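Local coordinates for carbohydrate binding module family 33 and 10 domain protein (Teredinibacter turnerae, PDB 6RW7) that probably cleaves cellulose oxidatively as a copper-binding AA10 lytic polysaccharide monooxygenase, of which this chain is the catalytic domain, at residues A[76-79]-A[80-83]; A[130-133]-A[134-137]; A[152-155]-A[156-159]. All coordinates share one frame; numbering follows the deposited sequence.

Overall arrangement
Contacts 1 and 2 are two 3-10 turns in separate loops on the same flank of the domain. The centres of contacts 1 and 2 are 14 Å apart and the two touch directly: Asp81 O meets Glu130 CG at 3.5 Å. Contact 3, built around a sodium ion, is on the opposite side of the chain's centre from contact 1, with nearest atoms about 22 Å apart. The Tyr80 side chain in contact 1 is about 11 Å from that of the copper ligand His1. In contact 3 the Val157 side chain is about 10 Å from that of His165, a ligand of the second copper ion. Contact 2 lies away from the metal sites.

Contact 1: A[76-79]-A[80-83]; sequences NPAP and YDTP
A short 3-10 turn in the long loop between strands 52-54 and 89-90 is closed by Ala78 and Asp81, which bond to each other twice. The backbone N of Asp81 donates to Ala78 O at 3.0 Å, and in return Ala78 N donates to the carboxylate OD2 of Asp81 at 2.9 Å, meeting it on the anti side and 25° out of the carboxylate plane. With CG anti to its carbonyl carbon (chi1 -67°), the Asp81 carboxylate swings back along the chain, where OD2 also passes the CB atoms of Pro77 and Ala78. A water donates to OD2 and to Asn76 OD1, tying in the residue before the cis peptide bond of Pro77. Gly69 N holds the other oxygen, OD1. One residue further on, Pro79 O accepts two bonds from Thr82, both arriving from one face of the carbonyl plane: the hydroxyl OG1 at 2.7 Å and the backbone N at 3.2 Å. A second water links Thr82 OG1 to Ala78 O. On the apolar side, Pro79 CB sits over a face of the Tyr80 ring, 4.2 Å from its centroid, in a CH-pi contact. The far end of that ring reaches Cys14, whose O is bonded to Tyr80 OH, while Trp45 packs edge-to-face against it. Because N-H groups and a water converge on the buried Asp81 carboxylate, it is likely to remain ionised, and contacts to both its oxygens limit its freedom to rotate.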
ATOM      1  N   ASN A  76       2.563  -6.522  14.430  1.00 12.87           N
ATOM      2  CA  ASN A  76       3.831  -5.810  14.164  1.00 13.70           C
ATOM      3  C   ASN A  76       4.945  -6.809  14.421  1.00 14.33           C
ATOM      4  O   ASN A  76       5.096  -7.242  15.565  1.00 16.38           O
ATOM      5  CB  ASN A  76       3.926  -4.566  15.035  1.00 13.74           C
ATOM      6  CG  ASN A  76       5.165  -3.762  14.747  1.00 15.48           C
ATOM      7  OD1 ASN A  76       5.651  -3.800  13.629  1.00 15.96           O
ATOM      8  ND2 ASN A  76       5.637  -3.012  15.731  1.00 16.19           N
ATOM      9  N   PRO A  77       5.698  -7.284  13.414  1.00 14.76           N
ATOM     10  CA  PRO A  77       5.558  -6.877  12.015  1.00 13.82           C
ATOM     11  C   PRO A  77       4.260  -7.370  11.373  1.00 12.57           C
ATOM     12  O   PRO A  77       3.632  -8.300  11.874  1.00 12.36           O
ATOM     13  CB  PRO A  77       6.785  -7.513  11.322  1.00 14.80           C
ATOM     14  CG  PRO A  77       7.163  -8.672  12.198  1.00 16.93           C
ATOM     15  CD  PRO A  77       6.786  -8.260  13.604  1.00 16.14           C
ATOM     16  N   ALA A  78       3.867  -6.735  10.270  1.00 11.40           N
ATOM     17  CA  ALA A  78       2.725  -7.180   9.444  1.00 11.16           C
ATOM     18  C   ALA A  78       3.169  -8.350   8.569  1.00 10.42           C
ATOM     19  O   ALA A  78       4.346  -8.467   8.190  1.00 10.17           O
ATOM     20  CB  ALA A  78       2.205  -6.046   8.579  1.00 11.80           C
ATOM     21  N   PRO A  79       2.230  -9.185   8.092  1.00 10.38           N
ATOM     22  CA  PRO A  79       2.542 -10.121   7.008  1.00 10.74           C
ATOM     23  C   PRO A  79       3.263  -9.410   5.850  1.00 10.73           C
ATOM     24  O   PRO A  79       4.141  -9.952   5.222  1.00 11.02           O
ATOM     25  CB  PRO A  79       1.145 -10.614   6.605  1.00 10.83           C
ATOM     26  CG  PRO A  79       0.366 -10.563   7.902  1.00 11.05           C
ATOM     27  CD  PRO A  79       0.844  -9.306   8.584  1.00 10.60           C
ATOM     28  N   TYR A  80       2.858  -8.156   5.598  1.00 10.17           N
ATOM     29  CA  TYR A  80       3.266  -7.353   4.416  1.00 10.28           C
ATOM     30  C   TYR A  80       4.667  -6.782   4.589  1.00 10.93           C
ATOM     31  O   TYR A  80       5.185  -6.236   3.604  1.00 11.58           O
ATOM     32  CB  TYR A  80       2.169  -6.328   4.115  1.00  9.95           C
ATOM     33  CG  TYR A  80       0.860  -7.055   3.915  1.00  9.60           C
ATOM     34  CD1 TYR A  80       0.678  -7.874   2.809  1.00  9.89           C
ATOM     35  CD2 TYR A  80      -0.113  -7.060   4.899  1.00  9.63           C
ATOM     36  CE1 TYR A  80      -0.455  -8.649   2.656  1.00  9.24           C
ATOM     37  CE2 TYR A  80      -1.243  -7.843   4.766  1.00  9.68           C
ATOM     38  CZ  TYR A  80      -1.418  -8.636   3.648  1.00  9.76           C
ATOM     39  OH  TYR A  80      -2.532  -9.405   3.527  1.00  9.66           O
ATOM     40  N   ASP A  81       5.288  -6.947   5.757  1.00 10.97           N
ATOM     41  CA  ASP A  81       6.703  -6.567   5.993  1.00 11.19           C
ATOM     42  C   ASP A  81       7.633  -7.714   5.618  1.00 12.20           C
ATOM     43  O   ASP A  81       8.827  -7.453   5.450  1.00 12.48           O
ATOM     44  CB  ASP A  81       6.927  -6.164   7.449  1.00 11.49           C
ATOM     45  CG  ASP A  81       6.207  -4.889   7.806  1.00 11.56           C
ATOM     46  OD1 ASP A  81       6.328  -3.905   7.015  1.00 11.43           O
ATOM     47  OD2 ASP A  81       5.552  -4.876   8.869  1.00 12.04           O
ATOM     48  N   THR A  82       7.134  -8.943   5.518  1.00 11.52           N
ATOM     49  CA  THR A  82       7.968 -10.148   5.294  1.00 11.76           C
ATOM     50  C   THR A  82       8.900  -9.932   4.097  1.00 12.83           C
ATOM     51  O   THR A  82       8.433  -9.700   2.985  1.00 11.92           O
ATOM     52  CB  THR A  82       7.067 -11.369   5.083  1.00 12.40           C
ATOM     53  OG1 THR A  82       6.176 -11.448   6.200  1.00 11.85           O
ATOM     54  CG2 THR A  82       7.869 -12.645   4.975  1.00 13.19           C
ATOM     55  N   PRO A  83      10.229 -10.112   4.238  1.00 13.89           N
ATOM     56  CA  PRO A  83      11.098 -10.196   3.071  1.00 14.86           C
ATOM     57  C   PRO A  83      10.708 -11.385   2.192  1.00 14.46           C
ATOM     58  O   PRO A  83      10.557 -12.503   2.702  1.00 15.27           O
ATOM     59  CB  PRO A  83      12.505 -10.364   3.663  1.00 15.09           C
ATOM     60  CG  PRO A  83      12.384  -9.823   5.058  1.00 15.72           C
ATOM     61  CD  PRO A  83      10.986 -10.218   5.498  1.00 14.65           C
TER
HETATM   62  O   HOH W   1       4.848  -3.158  10.905  1.00 12.13           O
HETATM   63  O   HOH W   2       6.579 -10.007   8.631  1.00 15.17           O

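Contact 2: A[130-133]-A[134-137]; sequences ELTW and ADFE
Asp135 OD2 is gripped by the backbone N of Thr132, at 2.9 Å and nearly straight (168°), and by a salt bridge from Arg129. Its CG stands anti to the carbonyl carbon (chi1 -65°), which turns the carboxylate back toward Thr132 N. The Thr132 N-H comes from above the carboxylate plane, 46° out of it. In the reverse direction Asp135 N donates to Thr132 O at 3.0 Å, and Phe136 N donates to Trp133 O. A water donates to Asp135 OD1 at 2.6 Å and also bonds Thr132 OG1, whose bond from Ala134 N is weak. Replacing Asp135 with an alanine would probably leave the Thr132 N-H and the Arg129 guanidinium without their shared acceptor. Thr132 O lies in the plane of the Phe136 ring at its edge, 3.5 Å from CD1, while Leu131 CD1 meets the same ring at CZ, 4.2 Å away. Trp133 and Phe136 are set obliquely. Phe136 packs on Val180 and Phe182 of strand 178-187, and Trp133 NE1 bonds Thr64. The whole is a single 3-10 turn with an aspartate folded back onto the N-H three residues earlier, seated in the loop between strands 111-118 and 142-145 and packed against the mixed sheet.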
ATOM      1  N   GLU A 130      14.055  -6.595   4.794  1.00 17.23           N
ATOM      2  CA  GLU A 130      12.898  -5.684   4.868  1.00 16.07           C
ATOM      3  C   GLU A 130      13.255  -4.375   4.166  1.00 15.61           C
ATOM      4  O   GLU A 130      14.418  -3.922   4.179  1.00 14.86           O
ATOM      5  CB  GLU A 130      12.502  -5.378   6.309  1.00 16.79           C
ATOM      6  CG  GLU A 130      11.790  -6.531   6.985  1.00 18.39           C
ATOM      7  CD  GLU A 130      10.820  -6.061   8.043  1.00 21.30           C
ATOM      8  OE1 GLU A 130      10.334  -4.913   7.922  1.00 18.60           O
ATOM      9  OE2 GLU A 130      10.544  -6.849   8.988  1.00 21.29           O
ATOM     10  N   LEU A 131      12.245  -3.745   3.609  1.00 12.93           N
ATOM     11  CA  LEU A 131      12.362  -2.341   3.175  1.00 12.80           C
ATOM     12  C   LEU A 131      12.747  -1.478   4.385  1.00 12.96           C
ATOM     13  O   LEU A 131      12.384  -1.794   5.526  1.00 13.64           O
ATOM     14  CB  LEU A 131      11.026  -1.896   2.586  1.00 12.53           C
ATOM     15  CG  LEU A 131      10.617  -2.612   1.307  1.00 12.90           C
ATOM     16  CD1 LEU A 131       9.146  -2.310   0.989  1.00 13.69           C
ATOM     17  CD2 LEU A 131      11.534  -2.215   0.155  1.00 14.06           C
ATOM     18  N   THR A 132      13.504  -0.423   4.123  1.00 13.37           N
ATOM     19  CA  THR A 132      13.884   0.609   5.104  1.00 13.40           C
ATOM     20  C   THR A 132      13.476   1.956   4.542  1.00 12.44           C
ATOM     21  O   THR A 132      13.277   2.065   3.305  1.00 12.13           O
ATOM     22  CB  THR A 132      15.392   0.609   5.403  1.00 15.29           C
ATOM     23  OG1 THR A 132      16.075   1.167   4.277  1.00 17.61           O
ATOM     24  CG2 THR A 132      15.918  -0.772   5.710  1.00 16.16           C
ATOM     25  N   TRP A 133      13.411   2.966   5.398  1.00 12.41           N
ATOM     26  CA  TRP A 133      13.072   4.334   4.953  1.00 12.25           C
ATOM     27  C   TRP A 133      14.154   4.859   4.004  1.00 13.05           C
ATOM     28  O   TRP A 133      13.821   5.678   3.131  1.00 13.48           O
ATOM     29  CB  TRP A 133      12.788   5.276   6.126  1.00 12.03           C
ATOM     30  CG  TRP A 133      11.522   4.854   6.797  1.00 12.19           C
ATOM     31  CD1 TRP A 133      11.389   4.380   8.064  1.00 11.94           C
ATOM     32  CD2 TRP A 133      10.218   4.789   6.198  1.00 11.67           C
ATOM     33  NE1 TRP A 133      10.095   4.033   8.300  1.00 11.98           N
ATOM     34  CE2 TRP A 133       9.352   4.265   7.179  1.00 11.60           C
ATOM     35  CE3 TRP A 133       9.691   5.122   4.950  1.00 11.34           C
ATOM     36  CZ2 TRP A 133       7.995   4.065   6.958  1.00 11.14           C
ATOM     37  CZ3 TRP A 133       8.342   4.938   4.729  1.00 10.79           C
ATOM     38  CH2 TRP A 133       7.511   4.390   5.714  1.00 11.02           C
ATOM     39  N   ALA A 134      15.395   4.398   4.132  1.00 13.29           N
ATOM     40  CA  ALA A 134      16.486   4.829   3.230  1.00 13.72           C
ATOM     41  C   ALA A 134      16.183   4.394   1.787  1.00 12.99           C
ATOM     42  O   ALA A 134      16.722   4.994   0.874  1.00 13.37           O
ATOM     43  CB  ALA A 134      17.794   4.252   3.710  1.00 14.48           C
ATOM     44  N   ASP A 135      15.322   3.396   1.571  1.00 11.71           N
ATOM     45  CA  ASP A 135      14.943   2.940   0.213  1.00 11.92           C
ATOM     46  C   ASP A 135      13.991   3.938  -0.451  1.00 11.15           C
ATOM     47  O   ASP A 135      13.852   3.865  -1.682  1.00 11.43           O
ATOM     48  CB  ASP A 135      14.249   1.583   0.264  1.00 12.08           C
ATOM     49  CG  ASP A 135      15.131   0.448   0.745  1.00 14.27           C
ATOM     50  OD1 ASP A 135      16.351   0.489   0.416  1.00 14.41           O
ATOM     51  OD2 ASP A 135      14.597  -0.498   1.406  1.00 14.42           O
ATOM     52  N   PHE A 136      13.314   4.789   0.316  1.00 11.15           N
ATOM     53  CA  PHE A 136      12.184   5.605  -0.171  1.00 10.61           C
ATOM     54  C   PHE A 136      12.556   7.072  -0.261  1.00 11.28           C
ATOM     55  O   PHE A 136      13.403   7.570   0.510  1.00 11.04           O
ATOM     56  CB  PHE A 136      10.961   5.466   0.739  1.00 10.87           C
ATOM     57  CG  PHE A 136      10.262   4.156   0.508  1.00 10.22           C
ATOM     58  CD1 PHE A 136      10.637   2.996   1.175  1.00 10.02           C
ATOM     59  CD2 PHE A 136       9.219   4.082  -0.393  1.00 10.22           C
ATOM     60  CE1 PHE A 136      10.020   1.784   0.911  1.00  9.81           C
ATOM     61  CE2 PHE A 136       8.606   2.869  -0.650  1.00  9.37           C
ATOM     62  CZ  PHE A 136       8.984   1.736   0.020  1.00 10.21           C
ATOM     63  N   GLU A 137      11.930   7.748  -1.213  1.00 11.37           N
ATOM     64  CA  GLU A 137      11.967   9.227  -1.310  0.50 11.10           C
ATOM     65  C   GLU A 137      11.479   9.819   0.018  1.00 12.09           C
ATOM     66  O   GLU A 137      10.546   9.245   0.645  1.00 12.38           O
ATOM     67  CB  GLU A 137      11.083   9.710  -2.460  0.50 10.56           C
ATOM     68  CG  GLU A 137      11.595   9.325  -3.831  0.50 10.47           C
ATOM     69  CD  GLU A 137      10.945  10.096  -4.971  0.50 10.18           C
ATOM     70  OE1 GLU A 137       9.712  10.391  -4.883  0.50 10.80           O
ATOM     71  OE2 GLU A 137      11.681  10.404  -5.957  0.50 10.84           O
TER
HETATM   72  O   HOH W   3      17.708  -0.267   2.562  1.00 32.84           O

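Contact 3: A[152-155]-A[156-159]; sequences STNS and AVEA. With NA (sodium ion), chain B.
The carboxamide of Asn154 lies against the CG2 methyl of Val157, with CG and CG2 3.9 Å apart. Its CG is anti to the backbone N (chi1 -170°), which carries the amide forward over the turn that follows, so that OD1 accepts from Ala156 N at 2.9 Å and 161°. OD1 also passes 3.3 Å from Ala156 CB. The other end of the amide is fixed by Glu144 and Ser145, both of which accept from ND2. The OD1 to Ala156 N bond makes an Asx turn, and it overlaps a type I beta turn from Asn154 to Val157, in which Val157 N donates to Asn154 O at 3.2 Å from above the carbonyl plane. This turn delivers the chain into strand 157-160, an outermost strand of the four-stranded antiparallel sheet. Besides taking that N-H, Asn154 O binds the sodium ion at 2.4 Å, and Val157 O binds it at 2.3 Å. The two carbonyl oxygens thus come within 3.2 Å of each other as neighbouring ligands of one cation, which probably offsets their repulsion. Phe151 O and three waters complete six ligands in an octahedral arrangement, with one water across the ion from Asn154 O and another across from Val157 O. The remaining water donates to Ser155 O at 3.1 Å, tying the middle of the turn to the ion's hydration shell.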
ATOM      1  N   SER A 152     -15.865  16.481  -3.941  1.00 14.36           N
ATOM      2  CA  SER A 152     -15.932  17.578  -4.943  1.00 15.70           C
ATOM      3  C   SER A 152     -14.808  18.592  -4.720  1.00 15.24           C
ATOM      4  O   SER A 152     -14.528  19.390  -5.644  1.00 15.96           O
ATOM      5  CB  SER A 152     -17.303  18.232  -4.920  1.00 16.43           C
ATOM      6  OG  SER A 152     -17.407  19.091  -3.797  1.00 19.28           O
ATOM      7  N   THR A 153     -14.095  18.541  -3.602  1.00 13.15           N
ATOM      8  CA  THR A 153     -13.081  19.571  -3.259  1.00 13.44           C
ATOM      9  C   THR A 153     -11.696  19.215  -3.823  1.00 13.07           C
ATOM     10  O   THR A 153     -10.761  20.002  -3.584  1.00 13.12           O
ATOM     11  CB  THR A 153     -13.041  19.846  -1.756  1.00 13.85           C
ATOM     12  OG1 THR A 153     -12.670  18.652  -1.057  1.00 12.48           O
ATOM     13  CG2 THR A 153     -14.375  20.375  -1.273  1.00 14.59           C
ATOM     14  N   ASN A 154     -11.545  18.107  -4.559  1.00 12.71           N
ATOM     15  CA  ASN A 154     -10.237  17.761  -5.175  1.00 13.21           C
ATOM     16  C   ASN A 154     -10.524  16.961  -6.438  1.00 13.02           C
ATOM     17  O   ASN A 154     -11.044  15.845  -6.339  1.00 13.05           O
ATOM     18  CB  ASN A 154      -9.302  17.033  -4.210  1.00 12.65           C
ATOM     19  CG  ASN A 154      -7.898  16.893  -4.756  1.00 12.68           C
ATOM     20  OD1 ASN A 154      -7.698  16.849  -5.980  1.00 14.04           O
ATOM     21  ND2 ASN A 154      -6.918  16.898  -3.866  1.00 11.45           N
ATOM     22  N   SER A 155     -10.180  17.500  -7.594  1.00 14.55           N
ATOM     23  CA  SER A 155     -10.516  16.856  -8.887  1.00 15.26           C
ATOM     24  C   SER A 155      -9.666  15.601  -9.110  1.00 14.89           C
ATOM     25  O   SER A 155     -10.010  14.818 -10.027  1.00 17.28           O
ATOM     26  CB  SER A 155     -10.363  17.821 -10.032  1.00 17.62           C
ATOM     27  OG  SER A 155      -9.054  18.339 -10.054  1.00 20.11           O
ATOM     28  N   ALA A 156      -8.637  15.382  -8.298  1.00 13.73           N
ATOM     29  CA  ALA A 156      -7.779  14.179  -8.409  1.00 13.05           C
ATOM     30  C   ALA A 156      -8.344  12.998  -7.610  1.00 13.27           C
ATOM     31  O   ALA A 156      -7.776  11.916  -7.733  1.00 13.21           O
ATOM     32  CB  ALA A 156      -6.381  14.492  -7.958  1.00 13.25           C
ATOM     33  N   VAL A 157      -9.391  13.187  -6.811  1.00 12.32           N
ATOM     34  CA  VAL A 157      -9.878  12.149  -5.865  1.00 12.40           C
ATOM     35  C   VAL A 157     -11.359  11.915  -6.148  1.00 14.29           C
ATOM     36  O   VAL A 157     -12.124  12.890  -6.151  1.00 14.90           O
ATOM     37  CB  VAL A 157      -9.639  12.551  -4.398  1.00 12.01           C
ATOM     38  CG1 VAL A 157      -9.944  11.372  -3.493  1.00 11.91           C
ATOM     39  CG2 VAL A 157      -8.243  13.098  -4.117  1.00 11.91           C
ATOM     40  N   GLU A 158     -11.749  10.669  -6.384  1.00 14.00           N
ATOM     41  CA  GLU A 158     -13.146  10.310  -6.707  1.00 15.94           C
ATOM     42  C   GLU A 158     -13.623   9.209  -5.760  1.00 14.70           C
ATOM     43  O   GLU A 158     -12.860   8.255  -5.509  1.00 14.95           O
ATOM     44  CB  GLU A 158     -13.117   9.920  -8.178  1.00 20.26           C
ATOM     45  CG  GLU A 158     -14.330   9.218  -8.716  1.00 24.66           C
ATOM     46  CD  GLU A 158     -14.043   9.007 -10.185  1.00 29.03           C
ATOM     47  OE1 GLU A 158     -13.414   7.987 -10.525  1.00 29.69           O
ATOM     48  OE2 GLU A 158     -14.318   9.941 -10.957  1.00 36.59           O
ATOM     49  N   ALA A 159     -14.838   9.361  -5.244  1.00 13.57           N
ATOM     50  CA  ALA A 159     -15.547   8.315  -4.486  1.00 14.27           C
ATOM     51  C   ALA A 159     -16.368   7.471  -5.469  1.00 15.59           C
ATOM     52  O   ALA A 159     -17.179   8.036  -6.212  1.00 16.96           O
ATOM     53  CB  ALA A 159     -16.422   8.924  -3.424  1.00 15.63           C
TER
HETATM   54 NA    NA B 301     -13.192  14.829  -6.775  1.00 15.79          NA
HETATM   55  O   HOH W   4     -13.733  16.945  -7.827  1.00 19.63           O
HETATM   56  O   HOH W   5     -12.840  14.074  -8.997  1.00 28.75           O
HETATM   57  O   HOH W   6     -15.358  13.974  -7.132  1.00 23.40           O